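Local coordinates for biofilm-associated surface protein (Staphylococcus aureus, PDB 7C7U) that probably mediates adhesion and biofilm formation at the bacterial surface, with a calcium-binding region that is consistent with a switch modulating its functional amyloid state, at residues 334-339 with 394-399; 348-353 with 425-430; 354-359 with 390-395. All coordinates share one frame; numbering follows the deposited sequence.

Interaction 1: residues 334-339 with 394-399; sequences SVNNIL and GLLDRY. With CA (calcium ion), chain D.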
ATOM      1  N   SER A 334       0.385  -3.493 -16.170  1.00 38.25           N
ATOM      2  CA  SER A 334       0.208  -3.443 -14.723  1.00 39.25           C
ATOM      3  C   SER A 334       1.091  -2.383 -14.075  1.00 35.79           C
ATOM      4  O   SER A 334       2.261  -2.216 -14.431  1.00 36.14           O
ATOM      5  CB  SER A 334       0.519  -4.803 -14.097  1.00 33.25           C
ATOM      6  OG  SER A 334       0.468  -4.715 -12.677  1.00 34.05           O
ATOM      7  N   VAL A 335       0.529  -1.692 -13.079  1.00 37.33           N
ATOM      8  CA  VAL A 335       1.273  -0.676 -12.335  1.00 35.77           C
ATOM      9  C   VAL A 335       2.482  -1.284 -11.634  1.00 35.53           C
ATOM     10  O   VAL A 335       3.450  -0.577 -11.333  1.00 32.82           O
ATOM     11  CB  VAL A 335       0.343   0.049 -11.334  1.00 31.97           C
ATOM     12  CG1 VAL A 335       0.048  -0.806 -10.123  1.00 30.17           C
ATOM     13  CG2 VAL A 335       0.940   1.433 -10.928  1.00 33.74           C
ATOM     14  N   ASN A 336       2.456  -2.594 -11.384  1.00 34.90           N
ATOM     15  CA  ASN A 336       3.573  -3.278 -10.745  1.00 35.35           C
ATOM     16  C   ASN A 336       4.788  -3.396 -11.657  1.00 33.47           C
ATOM     17  O   ASN A 336       5.853  -3.810 -11.186  1.00 34.78           O
ATOM     18  CB  ASN A 336       3.122  -4.673 -10.273  1.00 35.21           C
ATOM     19  CG  ASN A 336       2.189  -4.607  -9.080  1.00 36.78           C
ATOM     20  OD1 ASN A 336       2.371  -3.768  -8.200  1.00 34.58           O
ATOM     21  ND2 ASN A 336       1.182  -5.483  -9.044  1.00 33.19           N
ATOM     22  N   ASN A 337       4.657  -3.055 -12.940  1.00 34.81           N
ATOM     23  CA  ASN A 337       5.763  -3.118 -13.889  1.00 35.66           C
ATOM     24  C   ASN A 337       6.652  -1.880 -13.880  1.00 38.15           C
ATOM     25  O   ASN A 337       7.654  -1.857 -14.599  1.00 38.09           O
ATOM     26  CB  ASN A 337       5.231  -3.308 -15.315  1.00 37.42           C
ATOM     27  CG  ASN A 337       4.582  -4.656 -15.522  1.00 42.87           C
ATOM     28  OD1 ASN A 337       3.450  -4.749 -15.994  1.00 43.09           O
ATOM     29  ND2 ASN A 337       5.292  -5.709 -15.150  1.00 43.15           N
ATOM     30  N   ILE A 338       6.323  -0.849 -13.105  1.00 36.06           N
ATOM     31  CA  ILE A 338       7.088   0.395 -13.204  1.00 34.17           C
ATOM     32  C   ILE A 338       8.357   0.323 -12.368  1.00 33.24           C
ATOM     33  O   ILE A 338       9.459   0.587 -12.861  1.00 36.97           O
ATOM     34  CB  ILE A 338       6.223   1.602 -12.792  1.00 32.74           C
ATOM     35  CG1 ILE A 338       4.972   1.709 -13.665  1.00 34.02           C
ATOM     36  CG2 ILE A 338       7.068   2.875 -12.860  1.00 36.48           C
ATOM     37  CD1 ILE A 338       3.906   2.690 -13.113  1.00 31.89           C
ATOM     38  N   LEU A 339       8.231  -0.035 -11.088  1.00 30.59           N
ATOM     39  CA  LEU A 339       9.419  -0.159 -10.264  1.00 33.73           C
ATOM     40  C   LEU A 339      10.249  -1.380 -10.632  1.00 42.22           C
ATOM     41  O   LEU A 339      11.442  -1.423 -10.313  1.00 40.75           O
ATOM     42  CB  LEU A 339       9.055  -0.198  -8.781  1.00 31.26           C
ATOM     43  CG  LEU A 339       8.885   1.144  -8.046  1.00 38.28           C
ATOM     44  CD1 LEU A 339       7.916   2.108  -8.732  1.00 34.76           C
ATOM     45  CD2 LEU A 339       8.475   0.870  -6.600  1.00 36.48           C
ATOM     46  N   GLY A 394       8.032  -7.041  -5.959  1.00 33.45           N
ATOM     47  CA  GLY A 394       7.425  -6.736  -7.234  1.00 28.74           C
ATOM     48  C   GLY A 394       6.008  -6.197  -7.173  1.00 30.54           C
ATOM     49  O   GLY A 394       5.513  -5.710  -8.192  1.00 33.81           O
ATOM     50  N   LEU A 395       5.335  -6.280  -6.030  1.00 31.26           N
ATOM     51  CA  LEU A 395       3.976  -5.764  -5.869  1.00 31.99           C
ATOM     52  C   LEU A 395       4.009  -4.473  -5.061  1.00 34.43           C
ATOM     53  O   LEU A 395       4.410  -4.494  -3.891  1.00 31.82           O
ATOM     54  CB  LEU A 395       3.088  -6.771  -5.146  1.00 29.83           C
ATOM     55  CG  LEU A 395       2.934  -8.159  -5.758  1.00 32.23           C
ATOM     56  CD1 LEU A 395       1.923  -8.966  -4.926  1.00 34.79           C
ATOM     57  CD2 LEU A 395       2.503  -8.087  -7.208  1.00 30.06           C
ATOM     58  N   LEU A 396       3.521  -3.375  -5.652  1.00 33.80           N
ATOM     59  CA  LEU A 396       3.518  -2.098  -4.944  1.00 32.63           C
ATOM     60  C   LEU A 396       2.808  -2.232  -3.604  1.00 31.58           C
ATOM     61  O   LEU A 396       1.863  -3.010  -3.463  1.00 35.51           O
ATOM     62  CB  LEU A 396       2.824  -1.011  -5.779  1.00 32.70           C
ATOM     63  CG  LEU A 396       3.521  -0.593  -7.074  1.00 34.26           C
ATOM     64  CD1 LEU A 396       2.729   0.493  -7.820  1.00 33.28           C
ATOM     65  CD2 LEU A 396       4.945  -0.111  -6.755  1.00 35.31           C
ATOM     66  N   ASP A 397       3.266  -1.453  -2.617  1.00 34.10           N
ATOM     67  CA  ASP A 397       2.587  -1.352  -1.328  1.00 34.82           C
ATOM     68  C   ASP A 397       1.079  -1.257  -1.490  1.00 40.21           C
ATOM     69  O   ASP A 397       0.323  -2.060  -0.925  1.00 37.92           O
ATOM     70  CB  ASP A 397       3.063  -0.115  -0.565  1.00 39.61           C
ATOM     71  CG  ASP A 397       4.419  -0.287   0.078  1.00 39.12           C
ATOM     72  OD1 ASP A 397       5.241  -1.064  -0.430  1.00 36.20           O
ATOM     73  OD2 ASP A 397       4.669   0.402   1.089  1.00 43.95           O
ATOM     74  N   ARG A 398       0.624  -0.263  -2.259  1.00 36.23           N
ATOM     75  CA  ARG A 398      -0.816  -0.039  -2.355  1.00 40.24           C
ATOM     76  C   ARG A 398      -1.508  -1.159  -3.114  1.00 38.14           C
ATOM     77  O   ARG A 398      -2.672  -1.454  -2.837  1.00 38.66           O
ATOM     78  CB  ARG A 398      -1.114   1.316  -3.002  1.00 41.89           C
ATOM     79  CG  ARG A 398      -0.905   1.385  -4.486  1.00 37.37           C
ATOM     80  CD  ARG A 398      -1.015   2.833  -4.943  1.00 43.03           C
ATOM     81  NE  ARG A 398       0.125   3.610  -4.480  1.00 37.52           N
ATOM     82  CZ  ARG A 398       0.146   4.935  -4.366  1.00 40.39           C
ATOM     83  NH1 ARG A 398      -0.918   5.675  -4.675  1.00 37.98           N
ATOM     84  NH2 ARG A 398       1.243   5.519  -3.931  1.00 36.22           N
ATOM     85  N   TYR A 399      -0.822  -1.796  -4.065  1.00 36.78           N
ATOM     86  CA  TYR A 399      -1.401  -2.976  -4.697  1.00 40.38           C
ATOM     87  C   TYR A 399      -1.599  -4.094  -3.685  1.00 37.78           C
ATOM     88  O   TYR A 399      -2.661  -4.726  -3.655  1.00 43.38           O
ATOM     89  CB  TYR A 399      -0.529  -3.447  -5.857  1.00 38.06           C
ATOM     90  CG  TYR A 399      -1.103  -4.609  -6.635  1.00 38.75           C
ATOM     91  CD1 TYR A 399      -0.895  -5.931  -6.217  1.00 36.66           C
ATOM     92  CD2 TYR A 399      -1.840  -4.395  -7.792  1.00 41.58           C
ATOM     93  CE1 TYR A 399      -1.399  -6.990  -6.927  1.00 42.76           C
ATOM     94  CE2 TYR A 399      -2.368  -5.471  -8.510  1.00 44.35           C
ATOM     95  CZ  TYR A 399      -2.135  -6.760  -8.076  1.00 40.26           C
ATOM     96  OH  TYR A 399      -2.644  -7.844  -8.769  1.00 48.71           O
TER
HETATM   97 CA    CA D1002       5.720  -5.388  -2.199  1.00 38.28          CA
HETATM   98  O   HOH W   1       5.231  -3.653  -0.370  1.00 37.20           O

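Interaction 2: residues 348-353 with 425-430; sequences EGNLIR and VNYKTS. With CA (calcium ion), chain G.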
ATOM      1  N   GLU A 348      13.908 -19.845 -13.427  1.00 51.55           N
ATOM      2  CA  GLU A 348      12.497 -20.189 -13.285  1.00 55.52           C
ATOM      3  C   GLU A 348      11.561 -18.993 -13.464  1.00 53.52           C
ATOM      4  O   GLU A 348      10.383 -19.099 -13.094  1.00 51.91           O
ATOM      5  CB  GLU A 348      12.243 -20.819 -11.915  1.00 53.27           C
ATOM      6  CG  GLU A 348      13.262 -21.853 -11.508  1.00 57.00           C
ATOM      7  CD  GLU A 348      13.572 -21.757 -10.038  1.00 60.45           C
ATOM      8  OE1 GLU A 348      14.449 -22.501  -9.558  1.00 69.26           O
ATOM      9  OE2 GLU A 348      12.935 -20.921  -9.364  1.00 63.06           O
ATOM     10  N   GLY A 349      12.041 -17.887 -14.035  1.00 53.54           N
ATOM     11  CA  GLY A 349      11.197 -16.726 -14.257  1.00 50.50           C
ATOM     12  C   GLY A 349      10.815 -15.952 -13.016  1.00 47.85           C
ATOM     13  O   GLY A 349       9.872 -15.155 -13.063  1.00 47.07           O
ATOM     14  N   ASN A 350      11.511 -16.158 -11.901  1.00 46.38           N
ATOM     15  CA  ASN A 350      11.203 -15.439 -10.673  1.00 44.79           C
ATOM     16  C   ASN A 350      12.038 -14.169 -10.542  1.00 43.94           C
ATOM     17  O   ASN A 350      13.209 -14.128 -10.934  1.00 41.89           O
ATOM     18  CB  ASN A 350      11.412 -16.342  -9.461  1.00 42.54           C
ATOM     19  CG  ASN A 350      10.373 -17.420  -9.379  1.00 46.89           C
ATOM     20  OD1 ASN A 350       9.214 -17.194  -9.726  1.00 43.27           O
ATOM     21  ND2 ASN A 350      10.776 -18.613  -8.936  1.00 44.98           N
ATOM     22  N   LEU A 351      11.413 -13.127  -9.999  1.00 45.33           N
ATOM     23  CA  LEU A 351      12.079 -11.847  -9.826  1.00 42.45           C
ATOM     24  C   LEU A 351      13.305 -11.959  -8.923  1.00 38.93           C
ATOM     25  O   LEU A 351      13.236 -12.489  -7.810  1.00 35.92           O
ATOM     26  CB  LEU A 351      11.087 -10.831  -9.251  1.00 43.29           C
ATOM     27  CG  LEU A 351      11.716  -9.595  -8.618  1.00 36.13           C
ATOM     28  CD1 LEU A 351      12.301  -8.729  -9.710  1.00 40.49           C
ATOM     29  CD2 LEU A 351      10.660  -8.838  -7.791  1.00 37.37           C
ATOM     30  N   ILE A 352      14.430 -11.440  -9.407  1.00 37.14           N
ATOM     31  CA  ILE A 352      15.602 -11.246  -8.558  1.00 37.77           C
ATOM     32  C   ILE A 352      15.403  -9.929  -7.814  1.00 35.75           C
ATOM     33  O   ILE A 352      15.549  -8.851  -8.395  1.00 35.68           O
ATOM     34  CB  ILE A 352      16.901 -11.250  -9.371  1.00 36.94           C
ATOM     35  CG1 ILE A 352      17.073 -12.607 -10.071  1.00 41.27           C
ATOM     36  CG2 ILE A 352      18.114 -10.917  -8.477  1.00 35.20           C
ATOM     37  CD1 ILE A 352      18.167 -12.615 -11.151  1.00 43.11           C
ATOM     38  N   ARG A 353      15.079 -10.024  -6.521  1.00 34.25           N
ATOM     39  CA  ARG A 353      14.596  -8.879  -5.749  1.00 36.84           C
ATOM     40  C   ARG A 353      15.612  -7.741  -5.710  1.00 39.44           C
ATOM     41  O   ARG A 353      15.235  -6.560  -5.651  1.00 34.11           O
ATOM     42  CB  ARG A 353      14.271  -9.366  -4.340  1.00 40.85           C
ATOM     43  CG  ARG A 353      13.214 -10.469  -4.331  1.00 38.62           C
ATOM     44  CD  ARG A 353      12.825 -10.885  -2.930  1.00 43.42           C
ATOM     45  NE  ARG A 353      12.694  -9.779  -2.001  1.00 45.85           N
ATOM     46  CZ  ARG A 353      13.467  -9.600  -0.935  1.00 44.48           C
ATOM     47  NH1 ARG A 353      14.442 -10.449  -0.657  1.00 38.66           N
ATOM     48  NH2 ARG A 353      13.249  -8.575  -0.131  1.00 42.19           N
ATOM     49  N   VAL A 425       2.077 -13.584 -10.190  1.00 33.92           N
ATOM     50  CA  VAL A 425       2.404 -13.425 -11.604  1.00 37.56           C
ATOM     51  C   VAL A 425       2.908 -14.718 -12.233  1.00 40.39           C
ATOM     52  O   VAL A 425       2.504 -15.075 -13.339  1.00 43.90           O
ATOM     53  CB  VAL A 425       3.441 -12.292 -11.772  1.00 40.86           C
ATOM     54  CG1 VAL A 425       3.889 -12.198 -13.214  1.00 41.91           C
ATOM     55  CG2 VAL A 425       2.835 -10.971 -11.323  1.00 41.53           C
ATOM     56  N   ASN A 426       3.813 -15.422 -11.558  1.00 36.29           N
ATOM     57  CA  ASN A 426       4.483 -16.547 -12.208  1.00 44.26           C
ATOM     58  C   ASN A 426       3.752 -17.857 -11.926  1.00 40.29           C
ATOM     59  O   ASN A 426       3.310 -18.535 -12.858  1.00 45.59           O
ATOM     60  CB  ASN A 426       5.951 -16.622 -11.769  1.00 42.79           C
ATOM     61  CG  ASN A 426       6.804 -17.489 -12.699  1.00 44.36           C
ATOM     62  OD1 ASN A 426       6.487 -17.679 -13.874  1.00 44.30           O
ATOM     63  ND2 ASN A 426       7.895 -18.010 -12.167  1.00 42.05           N
ATOM     64  N   TYR A 427       3.591 -18.205 -10.650  1.00 39.81           N
ATOM     65  CA  TYR A 427       2.963 -19.475 -10.307  1.00 42.16           C
ATOM     66  C   TYR A 427       1.454 -19.438 -10.448  1.00 43.92           C
ATOM     67  O   TYR A 427       0.833 -20.498 -10.600  1.00 39.32           O
ATOM     68  CB  TYR A 427       3.317 -19.874  -8.871  1.00 41.45           C
ATOM     69  CG  TYR A 427       4.794 -20.113  -8.668  1.00 42.92           C
ATOM     70  CD1 TYR A 427       5.347 -21.383  -8.866  1.00 43.24           C
ATOM     71  CD2 TYR A 427       5.646 -19.072  -8.300  1.00 41.18           C
ATOM     72  CE1 TYR A 427       6.698 -21.609  -8.686  1.00 41.32           C
ATOM     73  CE2 TYR A 427       6.998 -19.291  -8.117  1.00 40.55           C
ATOM     74  CZ  TYR A 427       7.521 -20.559  -8.306  1.00 43.80           C
ATOM     75  OH  TYR A 427       8.869 -20.773  -8.128  1.00 39.35           O
ATOM     76  N   LYS A 428       0.866 -18.243 -10.403  1.00 40.01           N
ATOM     77  CA  LYS A 428      -0.582 -18.058 -10.372  1.00 40.91           C
ATOM     78  C   LYS A 428      -1.189 -18.847  -9.218  1.00 41.90           C
ATOM     79  O   LYS A 428      -2.220 -19.512  -9.349  1.00 40.82           O
ATOM     80  CB  LYS A 428      -1.206 -18.418 -11.713  1.00 43.37           C
ATOM     81  CG  LYS A 428      -0.401 -17.841 -12.861  1.00 43.65           C
ATOM     82  CD  LYS A 428      -1.234 -16.993 -13.793  1.00 49.57           C
ATOM     83  CE  LYS A 428      -0.370 -16.477 -14.936  1.00 53.94           C
ATOM     84  NZ  LYS A 428      -1.180 -16.026 -16.100  1.00 61.40           N
ATOM     85  N   THR A 429      -0.503 -18.795  -8.082  1.00 36.92           N
ATOM     86  CA  THR A 429      -0.964 -19.383  -6.840  1.00 39.44           C
ATOM     87  C   THR A 429      -1.190 -18.274  -5.834  1.00 43.68           C
ATOM     88  O   THR A 429      -0.604 -17.189  -5.927  1.00 44.05           O
ATOM     89  CB  THR A 429       0.053 -20.382  -6.254  1.00 41.67           C
ATOM     90  OG1 THR A 429       1.378 -19.812  -6.303  1.00 41.81           O
ATOM     91  CG2 THR A 429       0.029 -21.686  -7.031  1.00 40.35           C
ATOM     92  N   SER A 430      -2.006 -18.577  -4.848  1.00 40.01           N
ATOM     93  CA  SER A 430      -2.277 -17.604  -3.815  1.00 38.72           C
ATOM     94  C   SER A 430      -1.027 -17.320  -2.983  1.00 43.09           C
ATOM     95  O   SER A 430      -0.371 -18.257  -2.490  1.00 33.50           O
ATOM     96  CB  SER A 430      -3.398 -18.065  -2.921  1.00 35.79           C
ATOM     97  OG  SER A 430      -3.351 -17.344  -1.714  1.00 36.37           O
TER
HETATM   98 CA    CA G1005       1.486 -19.575  -1.644  1.00 40.03          CA
HETATM   99  O   HOH W   2       8.463 -18.845 -16.002  1.00 60.72           O

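Interaction 3: residues 354-359 with 390-395; sequences ETTKQK and YDKDGL. With CA (calcium ion), chain D; CA (calcium ion), chain E.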
ATOM      1  N   GLU A 354      16.899  -8.084  -5.748  1.00 35.09           N
ATOM      2  CA  GLU A 354      17.977  -7.109  -5.807  1.00 36.83           C
ATOM      3  C   GLU A 354      17.942  -6.273  -7.077  1.00 33.25           C
ATOM      4  O   GLU A 354      18.617  -5.234  -7.140  1.00 39.52           O
ATOM      5  CB  GLU A 354      19.329  -7.850  -5.721  1.00 34.02           C
ATOM      6  CG  GLU A 354      19.645  -8.419  -4.344  1.00 36.40           C
ATOM      7  CD  GLU A 354      18.971  -9.760  -4.050  1.00 36.96           C
ATOM      8  OE1 GLU A 354      18.187 -10.262  -4.904  1.00 34.91           O
ATOM      9  OE2 GLU A 354      19.249 -10.319  -2.956  1.00 39.29           O
ATOM     10  N   THR A 355      17.215  -6.710  -8.108  1.00 34.47           N
ATOM     11  CA  THR A 355      17.152  -5.961  -9.355  1.00 38.70           C
ATOM     12  C   THR A 355      15.921  -5.059  -9.466  1.00 37.08           C
ATOM     13  O   THR A 355      15.715  -4.463 -10.523  1.00 37.41           O
ATOM     14  CB  THR A 355      17.190  -6.895 -10.564  1.00 37.46           C
ATOM     15  OG1 THR A 355      16.010  -7.703 -10.596  1.00 39.53           O
ATOM     16  CG2 THR A 355      18.444  -7.800 -10.513  1.00 39.64           C
ATOM     17  N   THR A 356      15.086  -4.966  -8.440  1.00 36.71           N
ATOM     18  CA  THR A 356      13.931  -4.077  -8.522  1.00 38.99           C
ATOM     19  C   THR A 356      14.144  -2.841  -7.651  1.00 37.74           C
ATOM     20  O   THR A 356      15.010  -2.811  -6.771  1.00 35.74           O
ATOM     21  CB  THR A 356      12.624  -4.800  -8.144  1.00 35.71           C
ATOM     22  OG1 THR A 356      11.514  -4.025  -8.608  1.00 43.37           O
ATOM     23  CG2 THR A 356      12.474  -4.985  -6.634  1.00 36.66           C
ATOM     24  N   LYS A 357      13.381  -1.784  -7.946  1.00 39.69           N
ATOM     25  CA  LYS A 357      13.424  -0.571  -7.139  1.00 35.33           C
ATOM     26  C   LYS A 357      12.524  -0.708  -5.916  1.00 32.75           C
ATOM     27  O   LYS A 357      11.430  -1.272  -5.991  1.00 37.79           O
ATOM     28  CB  LYS A 357      13.006   0.646  -7.974  1.00 40.33           C
ATOM     29  CG  LYS A 357      13.970   1.036  -9.095  1.00 39.47           C
ATOM     30  CD  LYS A 357      13.551   2.379  -9.721  1.00 50.30           C
ATOM     31  CE  LYS A 357      14.344   2.692 -10.991  1.00 57.15           C
ATOM     32  NZ  LYS A 357      13.651   2.188 -12.217  1.00 55.98           N
ATOM     33  N   GLN A 358      12.998  -0.214  -4.770  1.00 32.13           N
ATOM     34  CA  GLN A 358      12.158  -0.177  -3.576  1.00 29.50           C
ATOM     35  C   GLN A 358      11.236   1.050  -3.554  1.00 32.83           C
ATOM     36  O   GLN A 358      10.180   1.018  -2.917  1.00 31.17           O
ATOM     37  CB  GLN A 358      13.028  -0.176  -2.321  1.00 34.38           C
ATOM     38  CG  GLN A 358      12.245  -0.430  -1.026  1.00 44.92           C
ATOM     39  CD  GLN A 358      13.124  -0.328   0.202  1.00 53.43           C
ATOM     40  OE1 GLN A 358      14.190   0.278   0.148  1.00 60.42           O
ATOM     41  NE2 GLN A 358      12.674  -0.894   1.321  1.00 52.99           N
ATOM     42  N   LYS A 359      11.620   2.152  -4.190  1.00 35.58           N
ATOM     43  CA  LYS A 359      10.659   3.247  -4.285  1.00 32.16           C
ATOM     44  C   LYS A 359      10.946   4.069  -5.523  1.00 35.88           C
ATOM     45  O   LYS A 359      12.024   3.981  -6.124  1.00 36.50           O
ATOM     46  CB  LYS A 359      10.638   4.135  -3.031  1.00 33.78           C
ATOM     47  CG  LYS A 359      11.937   4.817  -2.672  1.00 43.35           C
ATOM     48  CD  LYS A 359      11.747   5.705  -1.449  1.00 49.46           C
ATOM     49  CE  LYS A 359      12.220   7.139  -1.720  1.00 54.74           C
ATOM     50  NZ  LYS A 359      11.162   8.049  -2.309  1.00 51.44           N
ATOM     51  N   TYR A 390       7.954  -1.851  -0.552  1.00 28.01           N
ATOM     52  CA  TYR A 390       8.766  -1.842   0.657  1.00 35.09           C
ATOM     53  C   TYR A 390       9.624  -3.101   0.768  1.00 44.92           C
ATOM     54  O   TYR A 390      10.801  -3.029   1.148  1.00 41.42           O
ATOM     55  CB  TYR A 390       7.866  -1.689   1.881  1.00 38.40           C
ATOM     56  CG  TYR A 390       8.635  -1.573   3.181  1.00 50.05           C
ATOM     57  CD1 TYR A 390       9.201  -2.696   3.790  1.00 49.13           C
ATOM     58  CD2 TYR A 390       8.814  -0.333   3.792  1.00 55.02           C
ATOM     59  CE1 TYR A 390       9.913  -2.583   4.974  1.00 54.61           C
ATOM     60  CE2 TYR A 390       9.525  -0.210   4.973  1.00 57.37           C
ATOM     61  CZ  TYR A 390      10.070  -1.337   5.560  1.00 59.81           C
ATOM     62  OH  TYR A 390      10.777  -1.212   6.735  1.00 63.57           O
ATOM     63  N   ASP A 391       9.068  -4.253   0.398  1.00 39.14           N
ATOM     64  CA  ASP A 391       9.760  -5.526   0.553  1.00 37.70           C
ATOM     65  C   ASP A 391      10.354  -6.059  -0.748  1.00 39.35           C
ATOM     66  O   ASP A 391      10.789  -7.218  -0.786  1.00 46.47           O
ATOM     67  CB  ASP A 391       8.802  -6.553   1.155  1.00 35.46           C
ATOM     68  CG  ASP A 391       7.508  -6.684   0.373  1.00 37.68           C
ATOM     69  OD1 ASP A 391       7.484  -6.349  -0.826  1.00 35.06           O
ATOM     70  OD2 ASP A 391       6.509  -7.164   0.952  1.00 39.55           O
ATOM     71  N   LYS A 392      10.369  -5.260  -1.810  1.00 31.92           N
ATOM     72  CA  LYS A 392      10.990  -5.634  -3.084  1.00 34.15           C
ATOM     73  C   LYS A 392      10.538  -7.023  -3.559  1.00 42.77           C
ATOM     74  O   LYS A 392      11.346  -7.854  -3.978  1.00 40.86           O
ATOM     75  CB  LYS A 392      12.523  -5.569  -2.969  1.00 38.93           C
ATOM     76  CG  LYS A 392      13.066  -4.240  -2.366  1.00 38.24           C
ATOM     77  CD  LYS A 392      14.599  -4.192  -2.280  1.00 39.63           C
ATOM     78  CE  LYS A 392      15.327  -3.831  -3.574  1.00 44.95           C
ATOM     79  NZ  LYS A 392      14.458  -3.367  -4.664  1.00 46.58           N
ATOM     80  N   ASP A 393       9.230  -7.279  -3.508  1.00 37.35           N
ATOM     81  CA  ASP A 393       8.687  -8.504  -4.096  1.00 40.19           C
ATOM     82  C   ASP A 393       7.983  -8.267  -5.431  1.00 39.41           C
ATOM     83  O   ASP A 393       7.359  -9.194  -5.966  1.00 31.26           O
ATOM     84  CB  ASP A 393       7.723  -9.205  -3.127  1.00 32.86           C
ATOM     85  CG  ASP A 393       6.493  -8.387  -2.805  1.00 38.43           C
ATOM     86  OD1 ASP A 393       6.230  -7.373  -3.485  1.00 39.58           O
ATOM     87  OD2 ASP A 393       5.772  -8.767  -1.855  1.00 37.54           O
ATOM     88  N   GLY A 394       8.032  -7.041  -5.959  1.00 33.45           N
ATOM     89  CA  GLY A 394       7.425  -6.736  -7.234  1.00 28.74           C
ATOM     90  C   GLY A 394       6.008  -6.197  -7.173  1.00 30.54           C
ATOM     91  O   GLY A 394       5.513  -5.710  -8.192  1.00 33.81           O
ATOM     92  N   LEU A 395       5.335  -6.280  -6.030  1.00 31.26           N
ATOM     93  CA  LEU A 395       3.976  -5.764  -5.869  1.00 31.99           C
ATOM     94  C   LEU A 395       4.009  -4.473  -5.061  1.00 34.43           C
ATOM     95  O   LEU A 395       4.410  -4.494  -3.891  1.00 31.82           O
ATOM     96  CB  LEU A 395       3.088  -6.771  -5.146  1.00 29.83           C
ATOM     97  CG  LEU A 395       2.934  -8.159  -5.758  1.00 32.23           C
ATOM     98  CD1 LEU A 395       1.923  -8.966  -4.926  1.00 34.79           C
ATOM     99  CD2 LEU A 395       2.503  -8.087  -7.208  1.00 30.06           C
TER
HETATM  100 CA    CA D1002       5.720  -5.388  -2.199  1.00 38.28          CA
HETATM  101 CA    CA E1003       4.703  -8.659  -0.014  1.00 38.19          CA
HETATM  102  O   HOH W   1       5.231  -3.653  -0.370  1.00 37.20           O

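Interaction 1: residues 334-339 with 394-399
Asn336 is the hub of this contact, its amide oxygen bonded to the backbone of Leu396 and its nitrogen set over the ring of Tyr399. OD1 accepts from Leu396 N at 2.8 Å in an almost straight bond (N-H...O 171°), with the donor lying well above the carbonyl plane. CG sits anti to the carbonyl carbon (chi1 -72°), which carries the amide across to the other segment. ND2 then stands over the centre of one Tyr399 face, 3.3 Å above the ring plane, and the amide plane is steeply inclined to the ring (76°). Leu395 CD2 packs against the same nitrogen at 3.4 Å. Beside the amide, Leu396 fills a buried apolar patch: CD1 meets Val335 CG2 at 3.7 Å, while CD2 touches Leu339 CD2. Leu387 of strand 381-388 adjoins both leucines. The contact thins towards partly exposed Gly394, which gives chiefly its carbonyl oxygen, 3.3 Å from Asn336 CB; Tyr399, also partly exposed, keeps its close ring contact. Leu395 O binds calcium at 2.3 Å, and a metal-bound water donates to Asp397 OD1. Leu396 is the N-cap residue of helix 397-404, so Asn336 grips the turn where an EF-hand-like calcium loop enters its exit helix.

Interaction 2: residues 348-353 with 425-430
The C-terminal turn of helix 420-427, the exit helix of a second EF-hand-like calcium loop, presents Asn426 and Tyr427 to the loop around Asn350, and the contact they make is polar and lies at the surface. Asn426 ND2 spends both its hydrogens here. One goes to Glu348 O at 2.9 Å, in the carbonyl plane; the other goes to Asn350 OD1, also at 2.9 Å, though that bond arrives well above the plane of the acceptor amide. The two amides stand almost perpendicular (82°), and both acceptors lie close to the plane of the Asn426 amide. With CG anti to the backbone N (chi1 -163°), Asn426 extends from the helix far enough to reach between them, and a water donates to its OD1. The second half of the Asn350 amide is used too: ND2 gives a hydrogen to Tyr427 OH at 3.0 Å (N-H...O 162°). Both ends of Asn350 are thereby held, which fixes the rotation of its amide. Asp422, one turn back on helix 420-427, accepts from Leu351 N. Beyond Tyr427 the chain leaves the helix at Lys428 and reaches Ser430, whose O binds calcium at 2.4 Å together with Glu509 at the start of strand 509-516.

Interaction 3: residues 354-359 with 390-395
Tyr390 O receives the side chain of Gln358, whose NE2 donates to it at 2.8 Å, at the start of an EF-hand-like calcium loop. The ligands Asp389, Asp391, Asp393, Leu395 and Glu400 fall at the spacing of loop positions 1, 3, 5, 7 and 12, but here the loop follows strand 381-388 rather than an entering helix. The contact illustrates how a calcium loop can be held from outside by residues distant in sequence. The donor lies in the carbonyl plane on a lone pair of Tyr390 O, with a C=O...N angle of 133°. Gln358 can reach so far because CG is anti to its backbone N (chi1 -168°) and the chain stays extended beyond it; the same NE2 lies loosely over one face of the Tyr390 ring. Gln358 is also joined through its backbone to Asp389.

Next to this bond the aliphatic part of Lys392 runs antiparallel to Thr356, with Lys392 CB 3.7 Å from Thr356 CG2. The modelled position of the lysine ammonium is doubtful. Thr356 OG1 turns elsewhere, bonded to Leu339 O.

Behind this surface, Asp391 and Asp393 turn their carboxylates inward, each bridging two calcium ions. Asp391 OD1 binds the calcium of chain D at 2.4 Å and its OD2 binds the calcium of chain E at 2.5 Å. Asp393 repeats the pattern, OD1 to the calcium of chain D at 2.4 Å and OD2 to the calcium of chain E at 2.1 Å, so the two metals lie 4.1 Å apart. Asp389, Leu395 O, a water and Glu400 complete the first site; Asp407, Asn410, Asp420 and the shared Glu400 complete the second. Such close cations would be expected to keep both carboxylates ionised. Asp393 OD1 also closes an Asx turn by accepting from Leu395 N at 2.9 Å, on the anti side of the carboxylate and 30° out of its plane.

All three contacts start in the long loop between strands 323-331 and 359-369. From the N terminus, 334-339 comes first and pairs with 394-399, closing a loop that contains strands 359-369 and 381-388. Next, 348-353 finds its partner 425-430 beyond that closure, so interactions 1 and 2 cross; interaction 2 closes a loop that also takes in helix 397-404. Residues 354-359 meet 390-395, and interaction 3 closes the shorter loop round the same two strands, wholly within interaction 2 and sharing Gly394 and Leu395 with interaction 1. The guanidinium of Arg353 probably bonds to the backbone oxygens of Asp391 and Lys392. Together they tie one long loop to the first calcium loop, the start of helix 397-404 and the end of helix 420-427.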